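Local structure of heme oxygenase 1 (Synechocystis sp., 1WE1) at residues Gln8-Thr13 with Thr170-Met175; Gly24-Phe29 with Lys201-Leu206; Val33-Ser38 with Ile211-Ile216. The protein binds heme and, as in other heme oxygenases, probably opens its ring to biliverdin IXalpha, releasing carbon monoxide and iron. All coordinates share one frame; numbering follows the deposited sequence.

Interaction 1 (Gln8-Thr13 with Thr170-Met175). With HEM (protoporphyrin IX containing Fe), chain H.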
loop_
_atom_site.group_PDB
_atom_site.type_symbol
_atom_site.label_atom_id
_atom_site.label_comp_id
_atom_site.label_asym_id
_atom_site.label_seq_id
_atom_site.Cartn_x
_atom_site.Cartn_y
_atom_site.Cartn_z
ATOM N N GLN A 8 10.847 11.065 -12.163
ATOM C CA GLN A 8 11.380 9.828 -12.699
ATOM C C GLN A 8 10.561 8.644 -12.180
ATOM O O GLN A 8 10.275 7.711 -12.920
ATOM C CB GLN A 8 12.862 9.697 -12.331
ATOM C CG GLN A 8 13.727 10.753 -13.026
ATOM C CD GLN A 8 15.213 10.536 -12.818
ATOM O OE1 GLN A 8 15.745 9.462 -13.118
ATOM N NE2 GLN A 8 15.897 11.558 -12.306
ATOM N N LEU A 9 10.170 8.686 -10.911
ATOM C CA LEU A 9 9.355 7.609 -10.359
ATOM C C LEU A 9 7.976 7.669 -11.001
ATOM O O LEU A 9 7.457 6.655 -11.454
ATOM C CB LEU A 9 9.228 7.736 -8.838
ATOM C CG LEU A 9 10.416 7.133 -8.085
ATOM C CD1 LEU A 9 10.381 7.551 -6.638
ATOM C CD2 LEU A 9 10.395 5.630 -8.220
ATOM N N ARG A 10 7.403 8.867 -11.071
ATOM C CA ARG A 10 6.083 9.017 -11.661
ATOM C C ARG A 10 6.021 8.533 -13.105
ATOM O O ARG A 10 5.138 7.762 -13.469
ATOM C CB ARG A 10 5.605 10.472 -11.583
ATOM C CG ARG A 10 4.197 10.670 -12.162
ATOM C CD ARG A 10 3.675 12.087 -11.984
ATOM N NE ARG A 10 2.441 12.310 -12.740
ATOM C CZ ARG A 10 1.243 11.838 -12.398
ATOM N NH1 ARG A 10 1.097 11.109 -11.299
ATOM N NH2 ARG A 10 0.182 12.097 -13.156
ATOM N N GLU A 11 6.941 8.979 -13.940
ATOM C CA GLU A 11 6.908 8.536 -15.322
ATOM C C GLU A 11 7.330 7.081 -15.401
ATOM O O GLU A 11 6.782 6.314 -16.186
ATOM C CB GLU A 11 7.829 9.401 -16.190
ATOM C CG GLU A 11 7.372 10.849 -16.319
ATOM C CD GLU A 11 6.001 10.980 -16.982
ATOM O OE1 GLU A 11 5.824 10.447 -18.102
ATOM O OE2 GLU A 11 5.104 11.623 -16.386
ATOM N N GLY A 12 8.291 6.706 -14.563
ATOM C CA GLY A 12 8.809 5.345 -14.555
ATOM C C GLY A 12 7.890 4.212 -14.121
ATOM O O GLY A 12 8.144 3.055 -14.456
ATOM N N THR A 13 6.837 4.525 -13.372
ATOM C CA THR A 13 5.898 3.503 -12.918
ATOM C C THR A 13 4.560 3.637 -13.639
ATOM O O THR A 13 3.571 3.025 -13.246
ATOM C CB THR A 13 5.653 3.587 -11.390
ATOM O OG1 THR A 13 5.209 4.902 -11.034
ATOM C CG2 THR A 13 6.917 3.277 -10.634
ATOM N N THR A 170 5.294 18.686 -0.379
ATOM C CA THR A 170 6.441 18.613 0.503
ATOM C C THR A 170 7.133 17.276 0.239
ATOM O O THR A 170 8.364 17.206 0.153
ATOM C CB THR A 170 6.014 18.662 1.984
ATOM O OG1 THR A 170 5.370 19.915 2.258
ATOM C CG2 THR A 170 7.230 18.487 2.901
ATOM N N TYR A 171 6.330 16.222 0.087
ATOM C CA TYR A 171 6.860 14.885 -0.148
ATOM C C TYR A 171 7.587 14.732 -1.496
ATOM O O TYR A 171 8.691 14.190 -1.536
ATOM C CB TYR A 171 5.739 13.841 -0.006
ATOM C CG TYR A 171 6.246 12.412 -0.026
ATOM C CD1 TYR A 171 6.543 11.775 -1.234
ATOM C CD2 TYR A 171 6.495 11.721 1.164
ATOM C CE1 TYR A 171 7.077 10.490 -1.260
ATOM C CE2 TYR A 171 7.030 10.438 1.151
ATOM C CZ TYR A 171 7.320 9.824 -0.068
ATOM O OH TYR A 171 7.828 8.540 -0.107
ATOM N N ARG A 172 6.980 15.189 -2.592
ATOM C CA ARG A 172 7.626 15.101 -3.906
ATOM C C ARG A 172 8.904 15.931 -3.844
ATOM O O ARG A 172 9.960 15.527 -4.332
ATOM C CB ARG A 172 6.732 15.686 -4.996
ATOM C CG ARG A 172 5.471 14.918 -5.301
ATOM C CD ARG A 172 4.545 15.816 -6.096
ATOM N NE ARG A 172 3.363 15.134 -6.605
ATOM C CZ ARG A 172 3.396 14.116 -7.460
ATOM N NH1 ARG A 172 2.256 13.568 -7.868
ATOM N NH2 ARG A 172 4.562 13.637 -7.895
ATOM N N GLN A 173 8.775 17.110 -3.244
ATOM C CA GLN A 173 9.884 18.035 -3.068
ATOM C C GLN A 173 10.992 17.302 -2.324
ATOM O O GLN A 173 12.142 17.266 -2.773
ATOM C CB GLN A 173 9.417 19.252 -2.251
ATOM C CG GLN A 173 10.499 20.287 -1.939
ATOM C CD GLN A 173 11.101 20.900 -3.191
ATOM O OE1 GLN A 173 10.382 21.414 -4.053
ATOM N NE2 GLN A 173 12.425 20.849 -3.300
ATOM N N ALA A 174 10.631 16.711 -1.188
ATOM C CA ALA A 174 11.580 15.970 -0.372
ATOM C C ALA A 174 12.406 15.029 -1.241
ATOM O O ALA A 174 13.627 14.969 -1.115
ATOM C CB ALA A 174 10.844 15.185 0.696
ATOM N N MET A 175 11.737 14.305 -2.131
ATOM C CA MET A 175 12.423 13.381 -3.023
ATOM C C MET A 175 13.376 14.100 -3.978
ATOM O O MET A 175 14.480 13.619 -4.238
ATOM C CB MET A 175 11.408 12.575 -3.838
ATOM C CG MET A 175 10.605 11.563 -3.040
ATOM S SD MET A 175 9.805 10.336 -4.109
ATOM C CE MET A 175 8.471 11.308 -4.835
HETATM C CHA HEM H . -1.272 7.574 -8.132
HETATM C CHB HEM H . 0.501 3.544 -6.128
HETATM C CHC HEM H . -3.458 1.220 -7.705
HETATM C CHD HEM H . -5.652 5.458 -8.199
HETATM C C1A HEM H . -0.347 6.672 -7.563
HETATM C C2A HEM H . 1.038 6.952 -7.219
HETATM C C3A HEM H . 1.553 5.798 -6.697
HETATM C C4A HEM H . 0.444 4.832 -6.663
HETATM C CMA HEM H . 2.947 5.523 -6.219
HETATM C CAA HEM H . 1.738 8.295 -7.358
HETATM C CBA HEM H . 2.166 8.678 -8.796
HETATM C CGA HEM H . 2.836 9.924 -8.898
HETATM O O1A HEM H . 4.124 9.865 -9.006
HETATM O O2A HEM H . 2.250 11.024 -8.878
HETATM C C1B HEM H . -0.419 2.521 -6.415
HETATM C C2B HEM H . -0.197 1.102 -6.144
HETATM C C3B HEM H . -1.333 0.453 -6.533
HETATM C C4B HEM H . -2.207 1.472 -7.112
HETATM C CMB HEM H . 1.057 0.537 -5.525
HETATM C CAB HEM H . -1.704 -1.008 -6.371
HETATM C CBB HEM H . -0.803 -1.989 -7.168
HETATM C C1C HEM H . -4.441 2.158 -7.898
HETATM C C2C HEM H . -5.848 1.879 -8.143
HETATM C C3C HEM H . -6.386 3.060 -8.509
HETATM C C4C HEM H . -5.421 4.088 -8.193
HETATM C CMC HEM H . -6.501 0.518 -7.994
HETATM C CAC HEM H . -7.751 3.292 -9.161
HETATM C CBC HEM H . -8.849 3.526 -8.085
HETATM C C1D HEM H . -4.645 6.453 -8.209
HETATM C C2D HEM H . -4.896 7.872 -8.447
HETATM C C3D HEM H . -3.679 8.471 -8.383
HETATM C C4D HEM H . -2.674 7.401 -8.164
HETATM C CMD HEM H . -6.258 8.430 -8.711
HETATM C CAD HEM H . -3.306 9.929 -8.506
HETATM C CBD HEM H . -2.853 10.317 -9.984
HETATM C CGD HEM H . -2.239 11.591 -10.057
HETATM O O1D HEM H . -1.388 11.954 -9.161
HETATM O O2D HEM H . -2.515 12.382 -11.005
HETATM N NA HEM H . -0.682 5.378 -7.239
HETATM N NB HEM H . -1.649 2.735 -6.995
HETATM N NC HEM H . -4.200 3.543 -7.888
HETATM N ND HEM H . -3.289 6.209 -7.999
HETATM FE FE HEM H . -2.448 4.478 -7.545
HETATM O O HOH W 1 -2.823 4.807 -5.815
#
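Arg10 and Arg172 meet across this contact by way of a heme propionate, while Leu9 and Met175 touch directly. The two guanidinium groups reach the same oxygen, heme O2A: NH1 of Arg10 donates to it over 2.7 Å with a bent N-H...O angle of 135°, and NH1 of Arg172 donates over 2.7 Å along a straighter path of 152°. Each arginine presents the edge of its flat group to this oxygen, which leaves Arg10 NH1 and Arg172 NH1 4.4 Å apart, held near one another by the anion between them. Arg10 gets there by extension: its CG lies opposite the backbone N (chi1 -178°) and the chain runs on straight to NE, passing alongside the propionate. Its NH2 also makes a weak, long bond to O2D of the second propionate. The chain of Arg172 is likewise extended from CG to NE, which carries its end across to the heme from helix 164-176. Away from the carboxylates, Leu9 CD1 rests against Met175 SD at 3.8 Å. These two side chains cross at about a right angle, and the sulfur does the touching, with the methionine chain bent next to it at chi3. Tyr125 packs on both of them and, like Lys168, hydrogen-bonds the heme. Physically, one propionate oxygen gripped by two cationic donors should have its negative charge well balanced, and helices distant in sequence come to share a single ligand end, a polar hold for the heme set beside a small apolar contact.

Interaction 2 (Gly24-Phe29 with Lys201-Leu206). With HEM (protoporphyrin IX containing Fe), chain H.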
loop_
_atom_site.group_PDB
_atom_site.type_symbol
_atom_site.label_atom_id
_atom_site.label_comp_id
_atom_site.label_asym_id
_atom_site.label_seq_id
_atom_site.Cartn_x
_atom_site.Cartn_y
_atom_site.Cartn_z
ATOM N N GLY A 24 -7.570 -8.720 -12.374
ATOM C CA GLY A 24 -8.944 -9.166 -12.191
ATOM C C GLY A 24 -9.565 -8.694 -10.885
ATOM O O GLY A 24 -10.605 -8.038 -10.876
ATOM N N PHE A 25 -8.921 -9.026 -9.774
ATOM C CA PHE A 25 -9.407 -8.622 -8.463
ATOM C C PHE A 25 -9.712 -7.116 -8.433
ATOM O O PHE A 25 -10.795 -6.703 -7.987
ATOM C CB PHE A 25 -8.354 -8.951 -7.403
ATOM C CG PHE A 25 -8.770 -8.599 -6.006
ATOM C CD1 PHE A 25 -9.458 -9.523 -5.213
ATOM C CD2 PHE A 25 -8.502 -7.334 -5.488
ATOM C CE1 PHE A 25 -9.879 -9.186 -3.914
ATOM C CE2 PHE A 25 -8.921 -6.986 -4.195
ATOM C CZ PHE A 25 -9.611 -7.918 -3.409
ATOM N N VAL A 26 -8.754 -6.309 -8.907
ATOM C CA VAL A 26 -8.894 -4.850 -8.929
ATOM C C VAL A 26 -10.022 -4.385 -9.829
ATOM O O VAL A 26 -10.805 -3.513 -9.445
ATOM C CB VAL A 26 -7.575 -4.161 -9.358
ATOM C CG1 VAL A 26 -7.825 -2.684 -9.712
ATOM C CG2 VAL A 26 -6.571 -4.258 -8.215
ATOM N N LYS A 27 -10.118 -4.961 -11.022
ATOM C CA LYS A 27 -11.194 -4.589 -11.930
ATOM C C LYS A 27 -12.546 -4.738 -11.233
ATOM O O LYS A 27 -13.403 -3.859 -11.323
ATOM C CB LYS A 27 -11.181 -5.472 -13.171
ATOM C CG LYS A 27 -10.189 -5.055 -14.212
ATOM C CD LYS A 27 -10.361 -5.883 -15.471
ATOM C CE LYS A 27 -9.436 -5.388 -16.568
ATOM N NZ LYS A 27 -9.491 -6.267 -17.759
ATOM N N CYS A 28 -12.734 -5.862 -10.543
ATOM C CA CYS A 28 -13.981 -6.107 -9.840
ATOM C C CYS A 28 -14.176 -5.081 -8.732
ATOM O O CYS A 28 -15.278 -4.576 -8.532
ATOM C CB CYS A 28 -13.999 -7.529 -9.260
ATOM S SG CYS A 28 -14.088 -8.850 -10.513
ATOM N N PHE A 29 -13.103 -4.780 -8.010
ATOM C CA PHE A 29 -13.144 -3.799 -6.924
ATOM C C PHE A 29 -13.634 -2.440 -7.438
ATOM O O PHE A 29 -14.486 -1.796 -6.836
ATOM C CB PHE A 29 -11.741 -3.621 -6.337
ATOM C CG PHE A 29 -11.686 -2.675 -5.180
ATOM C CD1 PHE A 29 -11.666 -3.153 -3.882
ATOM C CD2 PHE A 29 -11.655 -1.304 -5.390
ATOM C CE1 PHE A 29 -11.616 -2.283 -2.805
ATOM C CE2 PHE A 29 -11.606 -0.426 -4.328
ATOM C CZ PHE A 29 -11.585 -0.913 -3.028
ATOM N N LYS A 201 0.813 -9.235 -6.886
ATOM C CA LYS A 201 0.780 -10.656 -6.588
ATOM C C LYS A 201 -0.165 -10.944 -5.414
ATOM O O LYS A 201 -0.815 -11.992 -5.372
ATOM C CB LYS A 201 2.190 -11.190 -6.312
ATOM C CG LYS A 201 2.242 -12.708 -6.405
ATOM C CD LYS A 201 3.651 -13.264 -6.508
ATOM C CE LYS A 201 3.603 -14.791 -6.622
ATOM N NZ LYS A 201 4.906 -15.384 -7.057
ATOM N N MET A 202 -0.249 -10.017 -4.462
ATOM C CA MET A 202 -1.159 -10.198 -3.338
ATOM C C MET A 202 -2.609 -10.195 -3.856
ATOM O O MET A 202 -3.443 -10.989 -3.404
ATOM C CB MET A 202 -0.966 -9.089 -2.304
ATOM C CG MET A 202 0.330 -9.203 -1.526
ATOM S SD MET A 202 0.507 -8.038 -0.138
ATOM C CE MET A 202 0.511 -6.460 -1.007
ATOM N N PHE A 203 -2.896 -9.311 -4.812
ATOM C CA PHE A 203 -4.234 -9.203 -5.393
ATOM C C PHE A 203 -4.619 -10.483 -6.120
ATOM O O PHE A 203 -5.735 -10.989 -5.967
ATOM C CB PHE A 203 -4.322 -8.053 -6.396
ATOM C CG PHE A 203 -4.047 -6.697 -5.816
ATOM C CD1 PHE A 203 -4.276 -6.427 -4.471
ATOM C CD2 PHE A 203 -3.608 -5.661 -6.645
ATOM C CE1 PHE A 203 -4.074 -5.138 -3.955
ATOM C CE2 PHE A 203 -3.401 -4.364 -6.148
ATOM C CZ PHE A 203 -3.634 -4.098 -4.802
ATOM N N ASN A 204 -3.701 -10.994 -6.935
ATOM C CA ASN A 204 -3.954 -12.221 -7.681
ATOM C C ASN A 204 -4.238 -13.411 -6.748
ATOM O O ASN A 204 -5.018 -14.301 -7.094
ATOM C CB ASN A 204 -2.773 -12.535 -8.603
ATOM C CG ASN A 204 -2.741 -11.642 -9.824
ATOM O OD1 ASN A 204 -3.769 -11.426 -10.475
ATOM N ND2 ASN A 204 -1.558 -11.123 -10.154
ATOM N N GLU A 205 -3.610 -13.414 -5.572
ATOM C CA GLU A 205 -3.816 -14.474 -4.585
ATOM C C GLU A 205 -5.274 -14.505 -4.131
ATOM O O GLU A 205 -5.766 -15.522 -3.639
ATOM C CB GLU A 205 -2.956 -14.243 -3.344
ATOM C CG GLU A 205 -1.585 -14.849 -3.372
ATOM C CD GLU A 205 -0.825 -14.567 -2.088
ATOM O OE1 GLU A 205 0.235 -15.191 -1.864
ATOM O OE2 GLU A 205 -1.286 -13.706 -1.303
ATOM N N LEU A 206 -5.963 -13.386 -4.288
ATOM C CA LEU A 206 -7.335 -13.326 -3.849
ATOM C C LEU A 206 -8.347 -13.593 -4.934
ATOM O O LEU A 206 -9.533 -13.646 -4.650
ATOM C CB LEU A 206 -7.610 -11.972 -3.204
ATOM C CG LEU A 206 -7.279 -11.813 -1.717
ATOM C CD1 LEU A 206 -6.299 -12.885 -1.244
ATOM C CD2 LEU A 206 -6.729 -10.424 -1.492
HETATM C CHA HEM H . -1.272 7.574 -8.132
HETATM C CHB HEM H . 0.501 3.544 -6.128
HETATM C CHC HEM H . -3.458 1.220 -7.705
HETATM C CHD HEM H . -5.652 5.458 -8.199
HETATM C C1A HEM H . -0.347 6.672 -7.563
HETATM C C2A HEM H . 1.038 6.952 -7.219
HETATM C C3A HEM H . 1.553 5.798 -6.697
HETATM C C4A HEM H . 0.444 4.832 -6.663
HETATM C CMA HEM H . 2.947 5.523 -6.219
HETATM C CAA HEM H . 1.738 8.295 -7.358
HETATM C CBA HEM H . 2.166 8.678 -8.796
HETATM C CGA HEM H . 2.836 9.924 -8.898
HETATM O O1A HEM H . 4.124 9.865 -9.006
HETATM O O2A HEM H . 2.250 11.024 -8.878
HETATM C C1B HEM H . -0.419 2.521 -6.415
HETATM C C2B HEM H . -0.197 1.102 -6.144
HETATM C C3B HEM H . -1.333 0.453 -6.533
HETATM C C4B HEM H . -2.207 1.472 -7.112
HETATM C CMB HEM H . 1.057 0.537 -5.525
HETATM C CAB HEM H . -1.704 -1.008 -6.371
HETATM C CBB HEM H . -0.803 -1.989 -7.168
HETATM C C1C HEM H . -4.441 2.158 -7.898
HETATM C C2C HEM H . -5.848 1.879 -8.143
HETATM C C3C HEM H . -6.386 3.060 -8.509
HETATM C C4C HEM H . -5.421 4.088 -8.193
HETATM C CMC HEM H . -6.501 0.518 -7.994
HETATM C CAC HEM H . -7.751 3.292 -9.161
HETATM C CBC HEM H . -8.849 3.526 -8.085
HETATM C C1D HEM H . -4.645 6.453 -8.209
HETATM C C2D HEM H . -4.896 7.872 -8.447
HETATM C C3D HEM H . -3.679 8.471 -8.383
HETATM C C4D HEM H . -2.674 7.401 -8.164
HETATM C CMD HEM H . -6.258 8.430 -8.711
HETATM C CAD HEM H . -3.306 9.929 -8.506
HETATM C CBD HEM H . -2.853 10.317 -9.984
HETATM C CGD HEM H . -2.239 11.591 -10.057
HETATM O O1D HEM H . -1.388 11.954 -9.161
HETATM O O2D HEM H . -2.515 12.382 -11.005
HETATM N NA HEM H . -0.682 5.378 -7.239
HETATM N NB HEM H . -1.649 2.735 -6.995
HETATM N NC HEM H . -4.200 3.543 -7.888
HETATM N ND HEM H . -3.289 6.209 -7.999
HETATM FE FE HEM H . -2.448 4.478 -7.545
HETATM O O HOH W 2 -7.170 -11.028 -9.993
HETATM O O HOH W 1 -2.823 4.807 -5.815
#
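With CG set opposite its backbone N (chi1 -179°), Phe25 lays its ring beside Leu206, while Phe203 CG lies beside its own backbone N, anti to the carbonyl carbon (chi1 -61°), and its ring passes Val26 to the heme. The backbones come close here, bringing Phe25 CB within 3.6 Å of Phe203 O. The first torsion of Phe25 then places the ring edge CD1-CE1 on Leu206, CE1 being 3.7 Å from Leu206 CB, and the two side chains run side by side in the same direction. The second point of packing is Val26 CG2 on Phe203 CD2, at 3.6 Å, an oblique approach to the ring. Val26 and Phe203 line the heme pocket: Phe203 CE2 lies 3.7 Å from the vinyl carbon CBB, and Val26 CG1 is 3.9 Å from the methyl CMC. Phe25 and Leu206 pack behind them. At the polar margin, a water accepts from Phe25 N at 2.7 Å and donates weakly to Asn204 OD1. Helix 36-59 packs on both segments, Leu42 on Phe203 and Ser38 on Phe25, and Phe29 carries helix 24-30 onto helix 120-146 through Leu138 and Ile141.

Interaction 3 (Val33-Ser38 with Ile211-Ile216); sequences VVEKNS and IKAIGI
Glu35 and Ala213 meet where a side-chain N-cap opens helix 36-59 in this all-helical heme oxygenase fold, beside the C-terminal helix 207-222. The methyl of Ala213 sits squarely over one face of the Glu35 carboxylate, its CB 3.6 Å from CD and nearly as close to both oxygens. Ser38 occupies the opposite face: its backbone N donates to Glu35 OE2 over 3.0 Å, approaching 58° out of the carboxylate plane, and its hydroxyl donates to OE1, also from above the plane. The flat group is therefore sandwiched, with polar donors on one side and a methyl on the other. To lie there the glutamate folds back over the helix start, its chain bent at CB-CG (chi2 -89°) and its first torsion, 135°, far from a staggered position. Leu210 of helix 207-222 packs on it as well. A leucine in place of this glutamate would probably leave the Ser38 N-H and hydroxyl without their carboxylate acceptors and the first turn of helix 36-59 without its side-chain cap. Alongside, Val33 and Ile214 make a second, apolar contact near the surface, their side chains crossing at about a right angle. Ile214 turns its CG1 branch beside its own backbone N, and the end of that branch comes nearer to the valine than its base does. The touching atoms are Val33 CG2 and Ile214 CD1, 4.1 Å apart.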
loop_
_atom_site.group_PDB
_atom_site.type_symbol
_atom_site.label_atom_id
_atom_site.label_comp_id
_atom_site.label_asym_id
_atom_site.label_seq_id
_atom_site.Cartn_x
_atom_site.Cartn_y
_atom_site.Cartn_z
ATOM N N VAL A 33 -17.605 -4.394 -6.991
ATOM C CA VAL A 33 -17.784 -5.715 -6.414
ATOM C C VAL A 33 -16.542 -6.149 -5.617
ATOM O O VAL A 33 -15.539 -6.630 -6.157
ATOM C CB VAL A 33 -18.218 -6.759 -7.508
ATOM C CG1 VAL A 33 -17.808 -6.302 -8.862
ATOM C CG2 VAL A 33 -17.651 -8.132 -7.212
ATOM N N VAL A 34 -16.621 -5.900 -4.313
ATOM C CA VAL A 34 -15.584 -6.250 -3.350
ATOM C C VAL A 34 -16.330 -6.919 -2.216
ATOM O O VAL A 34 -17.501 -6.633 -1.977
ATOM C CB VAL A 34 -14.840 -5.010 -2.785
ATOM C CG1 VAL A 34 -15.825 -4.012 -2.244
ATOM C CG2 VAL A 34 -13.898 -5.428 -1.662
ATOM N N GLU A 35 -15.666 -7.814 -1.510
ATOM C CA GLU A 35 -16.341 -8.494 -0.433
ATOM C C GLU A 35 -15.447 -8.691 0.774
ATOM O O GLU A 35 -14.293 -9.106 0.661
ATOM C CB GLU A 35 -16.907 -9.818 -0.959
ATOM C CG GLU A 35 -16.681 -11.041 -0.086
ATOM C CD GLU A 35 -15.375 -11.740 -0.399
ATOM O OE1 GLU A 35 -14.749 -11.403 -1.426
ATOM O OE2 GLU A 35 -14.986 -12.637 0.374
ATOM N N LYS A 36 -16.014 -8.361 1.927
ATOM C CA LYS A 36 -15.363 -8.449 3.224
ATOM C C LYS A 36 -14.331 -9.566 3.453
ATOM O O LYS A 36 -13.261 -9.310 3.985
ATOM C CB LYS A 36 -16.447 -8.514 4.307
ATOM C CG LYS A 36 -15.927 -8.860 5.694
ATOM C CD LYS A 36 -17.066 -9.057 6.699
ATOM C CE LYS A 36 -16.552 -9.574 8.048
ATOM N NZ LYS A 36 -15.567 -8.663 8.706
ATOM N N ASN A 37 -14.614 -10.798 3.051
ATOM C CA ASN A 37 -13.653 -11.862 3.328
ATOM C C ASN A 37 -12.332 -11.849 2.577
ATOM O O ASN A 37 -11.288 -12.102 3.173
ATOM C CB ASN A 37 -14.323 -13.226 3.188
ATOM C CG ASN A 37 -15.445 -13.402 4.176
ATOM O OD1 ASN A 37 -15.260 -13.217 5.384
ATOM N ND2 ASN A 37 -16.624 -13.746 3.675
ATOM N N SER A 38 -12.352 -11.568 1.281
ATOM C CA SER A 38 -11.100 -11.534 0.551
ATOM C C SER A 38 -10.358 -10.222 0.871
ATOM O O SER A 38 -9.166 -10.240 1.169
ATOM C CB SER A 38 -11.353 -11.691 -0.954
ATOM O OG SER A 38 -12.314 -10.767 -1.427
ATOM N N ILE A 211 -13.937 -15.219 -6.573
ATOM C CA ILE A 211 -14.781 -15.974 -7.487
ATOM C C ILE A 211 -15.876 -16.671 -6.677
ATOM O O ILE A 211 -17.064 -16.431 -6.907
ATOM C CB ILE A 211 -13.973 -17.031 -8.264
ATOM C CG1 ILE A 211 -12.863 -16.352 -9.074
ATOM C CG2 ILE A 211 -14.894 -17.808 -9.207
ATOM C CD1 ILE A 211 -13.369 -15.502 -10.199
ATOM N N LYS A 212 -15.490 -17.514 -5.721
ATOM C CA LYS A 212 -16.484 -18.198 -4.906
ATOM C C LYS A 212 -17.543 -17.222 -4.423
ATOM O O LYS A 212 -18.724 -17.383 -4.739
ATOM C CB LYS A 212 -15.842 -18.873 -3.699
ATOM C CG LYS A 212 -15.197 -20.204 -4.009
ATOM C CD LYS A 212 -14.941 -20.999 -2.730
ATOM C CE LYS A 212 -16.251 -21.434 -2.073
ATOM N NZ LYS A 212 -16.029 -22.309 -0.877
ATOM N N ALA A 213 -17.104 -16.215 -3.666
ATOM C CA ALA A 213 -17.983 -15.175 -3.122
ATOM C C ALA A 213 -18.960 -14.623 -4.161
ATOM O O ALA A 213 -20.130 -14.371 -3.860
ATOM C CB ALA A 213 -17.142 -14.032 -2.544
ATOM N N ILE A 214 -18.470 -14.419 -5.379
ATOM C CA ILE A 214 -19.311 -13.908 -6.449
ATOM C C ILE A 214 -20.332 -14.984 -6.797
ATOM O O ILE A 214 -21.525 -14.707 -6.883
ATOM C CB ILE A 214 -18.478 -13.554 -7.726
ATOM C CG1 ILE A 214 -17.554 -12.362 -7.445
ATOM C CG2 ILE A 214 -19.404 -13.211 -8.881
ATOM C CD1 ILE A 214 -16.736 -11.909 -8.648
ATOM N N GLY A 215 -19.854 -16.210 -6.999
ATOM C CA GLY A 215 -20.750 -17.301 -7.329
ATOM C C GLY A 215 -21.807 -17.470 -6.251
ATOM O O GLY A 215 -22.975 -17.732 -6.531
ATOM N N ILE A 216 -21.393 -17.288 -5.006
ATOM C CA ILE A 216 -22.295 -17.440 -3.892
ATOM C C ILE A 216 -23.392 -16.388 -3.863
ATOM O O ILE A 216 -24.567 -16.723 -3.698
ATOM C CB ILE A 216 -21.511 -17.453 -2.573
ATOM C CG1 ILE A 216 -20.716 -18.762 -2.493
ATOM C CG2 ILE A 216 -22.446 -17.275 -1.397
ATOM C CD1 ILE A 216 -20.027 -19.005 -1.179
#

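Burial and chemistry change together along this helical fold. Interaction 2 is buried and mainly apolar; interaction 1 is partly buried and joined largely through the charged end of the heme; interaction 3, at the surface and away from the annotated sites, pairs a helix-capping carboxylate with a methyl beside an aliphatic contact. Interactions 1 and 2 do not touch, yet both reach the heme, one at the propionates and the other at its vinyl and methyl groups. Interactions 2 and 3 adjoin, Leu206 CD2 packing on Ser38 O at 3.6 Å. Helices 24-30 and 182-205 pair in interaction 2, and the helices following each, 36-59 and 207-222, meet in interaction 3, across the chain's centre from interaction 1.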